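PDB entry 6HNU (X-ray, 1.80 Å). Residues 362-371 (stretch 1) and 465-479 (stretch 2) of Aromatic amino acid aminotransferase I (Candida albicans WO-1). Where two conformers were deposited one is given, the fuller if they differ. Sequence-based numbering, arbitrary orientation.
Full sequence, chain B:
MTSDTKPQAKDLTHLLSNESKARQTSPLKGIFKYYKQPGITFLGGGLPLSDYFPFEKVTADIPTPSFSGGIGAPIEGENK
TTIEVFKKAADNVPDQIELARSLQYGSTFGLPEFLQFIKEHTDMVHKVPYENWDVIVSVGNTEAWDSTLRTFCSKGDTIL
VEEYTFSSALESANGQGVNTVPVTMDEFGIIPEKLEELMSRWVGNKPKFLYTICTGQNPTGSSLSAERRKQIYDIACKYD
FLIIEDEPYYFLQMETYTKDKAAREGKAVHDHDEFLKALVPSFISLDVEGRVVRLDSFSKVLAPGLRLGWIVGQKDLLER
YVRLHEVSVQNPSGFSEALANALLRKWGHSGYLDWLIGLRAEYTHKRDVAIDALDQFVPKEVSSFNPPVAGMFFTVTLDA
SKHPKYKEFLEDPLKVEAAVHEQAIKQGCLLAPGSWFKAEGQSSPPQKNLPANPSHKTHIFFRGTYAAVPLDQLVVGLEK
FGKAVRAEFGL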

# COMPACT_ATOMS: atom_id res chain seq x y z
N GLU B 362 -19.33 18.95 -15.18
CA GLU B 362 -18.05 19.15 -15.94
C GLU B 362 -17.82 18.02 -16.94
O GLU B 362 -17.48 18.33 -18.11
CB GLU B 362 -16.83 19.16 -15.04
CG GLU B 362 -16.83 20.27 -14.02
CD GLU B 362 -16.71 21.65 -14.63
OE1 GLU B 362 -16.06 21.76 -15.69
OE2 GLU B 362 -17.25 22.59 -14.02
N TYR B 363 -17.93 16.75 -16.52
CA TYR B 363 -17.75 15.57 -17.42
C TYR B 363 -18.83 15.56 -18.50
O TYR B 363 -18.45 15.28 -19.67
CB TYR B 363 -17.68 14.25 -16.64
CG TYR B 363 -16.27 13.99 -16.18
CD1 TYR B 363 -15.73 14.66 -15.12
CD2 TYR B 363 -15.44 13.13 -16.89
CE1 TYR B 363 -14.43 14.47 -14.71
CE2 TYR B 363 -14.13 12.92 -16.50
CZ TYR B 363 -13.63 13.57 -15.39
OH TYR B 363 -12.34 13.43 -14.99
N THR B 364 -20.10 15.83 -18.18
CA THR B 364 -21.20 15.92 -19.19
C THR B 364 -20.78 16.85 -20.34
O THR B 364 -20.91 16.43 -21.51
CB THR B 364 -22.51 16.40 -18.54
OG1 THR B 364 -22.96 15.37 -17.65
CG2 THR B 364 -23.57 16.70 -19.58
N HIS B 365 -20.21 18.00 -20.01
CA HIS B 365 -19.83 19.00 -21.05
C HIS B 365 -18.67 18.45 -21.89
O HIS B 365 -18.76 18.56 -23.15
CB HIS B 365 -19.54 20.37 -20.44
CG HIS B 365 -19.13 21.36 -21.48
ND1 HIS B 365 -19.94 21.66 -22.56
CD2 HIS B 365 -18.00 22.07 -21.63
CE1 HIS B 365 -19.31 22.51 -23.34
NE2 HIS B 365 -18.12 22.78 -22.80
N LYS B 366 -17.64 17.88 -21.25
CA LYS B 366 -16.46 17.29 -21.94
C LYS B 366 -16.92 16.23 -22.93
O LYS B 366 -16.44 16.27 -24.07
CB LYS B 366 -15.48 16.63 -20.97
CG LYS B 366 -14.76 17.59 -20.04
CD LYS B 366 -13.85 16.85 -19.07
CE LYS B 366 -13.42 17.73 -17.92
NZ LYS B 366 -12.64 18.90 -18.38
N ARG B 367 -17.81 15.35 -22.50
CA ARG B 367 -18.39 14.26 -23.33
C ARG B 367 -19.16 14.86 -24.53
O ARG B 367 -19.01 14.33 -25.67
CB ARG B 367 -19.29 13.39 -22.45
CG ARG B 367 -19.93 12.23 -23.19
CD ARG B 367 -21.11 12.54 -24.08
NE ARG B 367 -22.06 13.49 -23.49
CZ ARG B 367 -22.98 13.19 -22.59
NH1 ARG B 367 -23.81 14.13 -22.14
NH2 ARG B 367 -23.11 11.95 -22.17
N ASP B 368 -19.96 15.92 -24.31
CA ASP B 368 -20.76 16.52 -25.42
C ASP B 368 -19.81 17.05 -26.48
O ASP B 368 -20.07 16.82 -27.68
CB ASP B 368 -21.64 17.66 -24.91
CG ASP B 368 -22.74 17.21 -23.98
OD1 ASP B 368 -23.14 16.02 -24.06
OD2 ASP B 368 -23.18 18.07 -23.18
N VAL B 369 -18.72 17.70 -26.07
CA VAL B 369 -17.75 18.34 -26.99
C VAL B 369 -17.02 17.25 -27.78
O VAL B 369 -16.86 17.39 -29.03
CB VAL B 369 -16.81 19.28 -26.21
CG1 VAL B 369 -15.56 19.65 -27.00
CG2 VAL B 369 -17.58 20.52 -25.77
N ALA B 370 -16.58 16.20 -27.09
CA ALA B 370 -15.92 15.03 -27.70
C ALA B 370 -16.82 14.41 -28.76
O ALA B 370 -16.34 14.26 -29.90
CB ALA B 370 -15.56 14.01 -26.64
N ILE B 371 -18.05 14.06 -28.42
CA ILE B 371 -18.95 13.27 -29.29
C ILE B 371 -19.48 14.15 -30.44
O ILE B 371 -19.63 13.63 -31.57
CB ILE B 371 -20.08 12.66 -28.47
CG1 ILE B 371 -19.52 11.72 -27.40
CG2 ILE B 371 -21.09 11.96 -29.38
CD1 ILE B 371 -18.59 10.62 -27.93
N THR B 465 -9.74 9.74 -24.43
CA THR B 465 -10.22 10.43 -23.20
C THR B 465 -10.55 11.89 -23.54
O THR B 465 -9.80 12.51 -24.30
CB THR B 465 -9.21 10.37 -22.05
OG1 THR B 465 -9.78 11.14 -20.97
CG2 THR B 465 -7.83 10.89 -22.34
N TYR B 466 -11.62 12.42 -22.94
CA TYR B 466 -11.97 13.86 -22.98
C TYR B 466 -11.61 14.53 -21.65
O TYR B 466 -11.92 15.70 -21.49
CB TYR B 466 -13.43 14.05 -23.37
CG TYR B 466 -14.41 13.07 -22.76
CD1 TYR B 466 -14.77 13.15 -21.42
CD2 TYR B 466 -14.98 12.07 -23.51
CE1 TYR B 466 -15.65 12.24 -20.87
CE2 TYR B 466 -15.89 11.16 -23.00
CZ TYR B 466 -16.22 11.26 -21.65
OH TYR B 466 -17.06 10.36 -21.09
N ALA B 467 -10.92 13.83 -20.73
CA ALA B 467 -10.58 14.36 -19.38
C ALA B 467 -9.13 14.86 -19.30
O ALA B 467 -8.72 15.36 -18.23
CB ALA B 467 -10.84 13.26 -18.38
N ALA B 468 -8.32 14.66 -20.34
CA ALA B 468 -6.84 14.75 -20.22
C ALA B 468 -6.36 16.13 -20.65
O ALA B 468 -5.33 16.59 -20.05
CB ALA B 468 -6.14 13.64 -21.00
N VAL B 469 -7.02 16.76 -21.64
CA VAL B 469 -6.55 18.02 -22.29
C VAL B 469 -7.69 19.03 -22.31
O VAL B 469 -8.88 18.68 -22.31
CB VAL B 469 -6.00 17.81 -23.73
CG1 VAL B 469 -4.78 16.91 -23.80
CG2 VAL B 469 -7.08 17.33 -24.67
N PRO B 470 -7.35 20.33 -22.40
CA PRO B 470 -8.34 21.39 -22.65
C PRO B 470 -9.22 21.07 -23.86
O PRO B 470 -8.73 20.41 -24.76
CB PRO B 470 -7.45 22.61 -22.94
CG PRO B 470 -6.19 22.35 -22.13
CD PRO B 470 -5.98 20.85 -22.27
N LEU B 471 -10.48 21.54 -23.87
CA LEU B 471 -11.54 21.04 -24.79
C LEU B 471 -11.31 21.53 -26.22
O LEU B 471 -11.84 20.90 -27.15
CB LEU B 471 -12.91 21.46 -24.26
CG LEU B 471 -13.36 20.68 -23.02
CD1 LEU B 471 -14.74 21.13 -22.56
CD2 LEU B 471 -13.34 19.18 -23.28
N ASP B 472 -10.54 22.60 -26.39
CA ASP B 472 -10.18 23.14 -27.73
C ASP B 472 -9.17 22.18 -28.37
O ASP B 472 -9.31 21.92 -29.56
CB ASP B 472 -9.66 24.57 -27.63
CG ASP B 472 -8.40 24.70 -26.79
OD1 ASP B 472 -8.29 23.97 -25.80
OD2 ASP B 472 -7.55 25.54 -27.14
N GLN B 473 -8.19 21.70 -27.59
CA GLN B 473 -7.15 20.74 -28.06
C GLN B 473 -7.82 19.39 -28.33
O GLN B 473 -7.36 18.69 -29.27
CB GLN B 473 -5.99 20.65 -27.07
CG GLN B 473 -5.18 21.94 -26.97
CD GLN B 473 -4.98 22.59 -28.32
OE1 GLN B 473 -4.52 21.96 -29.27
NE2 GLN B 473 -5.32 23.87 -28.42
N LEU B 474 -8.88 19.06 -27.60
CA LEU B 474 -9.71 17.86 -27.88
C LEU B 474 -10.27 17.96 -29.30
O LEU B 474 -10.16 16.96 -30.06
CB LEU B 474 -10.85 17.75 -26.86
CG LEU B 474 -11.84 16.62 -27.14
CD1 LEU B 474 -11.12 15.28 -27.14
CD2 LEU B 474 -12.96 16.61 -26.12
N VAL B 475 -10.88 19.09 -29.67
CA VAL B 475 -11.56 19.25 -30.99
C VAL B 475 -10.49 19.17 -32.09
O VAL B 475 -10.73 18.49 -33.10
CB VAL B 475 -12.39 20.54 -31.07
CG1 VAL B 475 -12.89 20.83 -32.48
CG2 VAL B 475 -13.55 20.51 -30.09
N VAL B 476 -9.36 19.84 -31.87
CA VAL B 476 -8.17 19.81 -32.78
C VAL B 476 -7.80 18.34 -33.01
O VAL B 476 -7.65 17.92 -34.18
CB VAL B 476 -6.98 20.60 -32.20
CG1 VAL B 476 -5.67 20.27 -32.90
CG2 VAL B 476 -7.21 22.11 -32.21
N GLY B 477 -7.62 17.60 -31.91
CA GLY B 477 -7.17 16.20 -31.94
C GLY B 477 -8.06 15.37 -32.82
O GLY B 477 -7.54 14.66 -33.69
N LEU B 478 -9.37 15.49 -32.62
CA LEU B 478 -10.37 14.59 -33.23
C LEU B 478 -10.59 14.97 -34.69
O LEU B 478 -10.98 14.08 -35.48
CB LEU B 478 -11.63 14.69 -32.39
CG LEU B 478 -11.53 13.96 -31.06
CD1 LEU B 478 -12.87 13.96 -30.38
CD2 LEU B 478 -11.05 12.53 -31.28
N GLU B 479 -10.32 16.22 -35.05
CA GLU B 479 -10.31 16.64 -36.48
C GLU B 479 -9.13 15.93 -37.14
O GLU B 479 -9.34 15.30 -38.17
CB GLU B 479 -10.23 18.17 -36.62
CG GLU B 479 -9.97 18.60 -38.06
CD GLU B 479 -10.37 20.03 -38.38
OE1 GLU B 479 -9.96 20.94 -37.63
OE2 GLU B 479 -11.08 20.23 -39.39
O HOH W 1 -10.71 18.06 -20.19

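The two stretches pack mainly through apolar surfaces, with no direct hydrogen bond between them and 584 Å² buried, both sides summed. Stretch 1 is helical throughout; in stretch 2 a loop leads to Pro-470, at the N-cap position, and then to a helix from Leu-471. The two helices run in roughly the same direction, their axes 26° apart and 9.7 Å distant at closest approach.

The aromatic contact is made by Tyr-466, whose side chain, with chi1 near 40° (p), lies against the first helix where the backbones come close: Tyr-466 CA is 5.7 Å from Lys-366 CA. The CA of Arg-367 sits 3.9 Å from the centroid of the Tyr-466 ring (CG, CD1, CD2, CE1, CE2 and CZ), 6° off the ring normal, a CH-pi contact in which a polarised backbone C-H meets the pi cloud. CB of Arg-367 lies over the same ring, 3.8 Å from Tyr-466 CZ, while the charged end of this arginine leads away and forms a salt bridge within its own stretch, NH1 lying 2.8 Å from Asp-368 OD1. Tyr-363 meets the edge of the Tyr-466 ring, its CD2 4.1 Å from Tyr-466 CE1, and its CE2 is 3.8 Å from Ala-467 CB. The short methyl of Ala-370 lets the ring approach closely, its CB being 3.7 Å from Tyr-466 CD2.

Between the helices the packing is aliphatic. Leu-474 CD2 reaches within 3.7 Å of Ala-370 CB, where the small residue leaves room for the longer leucine. Val-369 points toward the second stretch, and its CG1 serves several neighbours: it is 3.8 Å from Val-475 CG2, 4.1 Å from Leu-474 CD2 and 4.2 Å from Leu-471 CB. Further along, Leu-478 CD1 packs 3.5 Å from the backbone O of Ala-370. At the more exposed border, the t rotamer of His-365 brings its CD2 to 3.5 Å from Leu-471 CD1.

Lys-366 combines apolar and polar roles. Its methylenes pack against the second stretch, with CB 3.6 Å from Tyr-466 CD1 and CG 3.9 Å from Leu-471 CD2. The long chain then carries its ammonium group to a water: NZ donates to the water oxygen at 2.8 Å, and that oxygen in turn donates to Tyr-466 O at 3.0 Å and Val-469 O at 2.9 Å. The water thus links the lysine to two loop carbonyls, providing a polar bridge in an otherwise largely apolar contact.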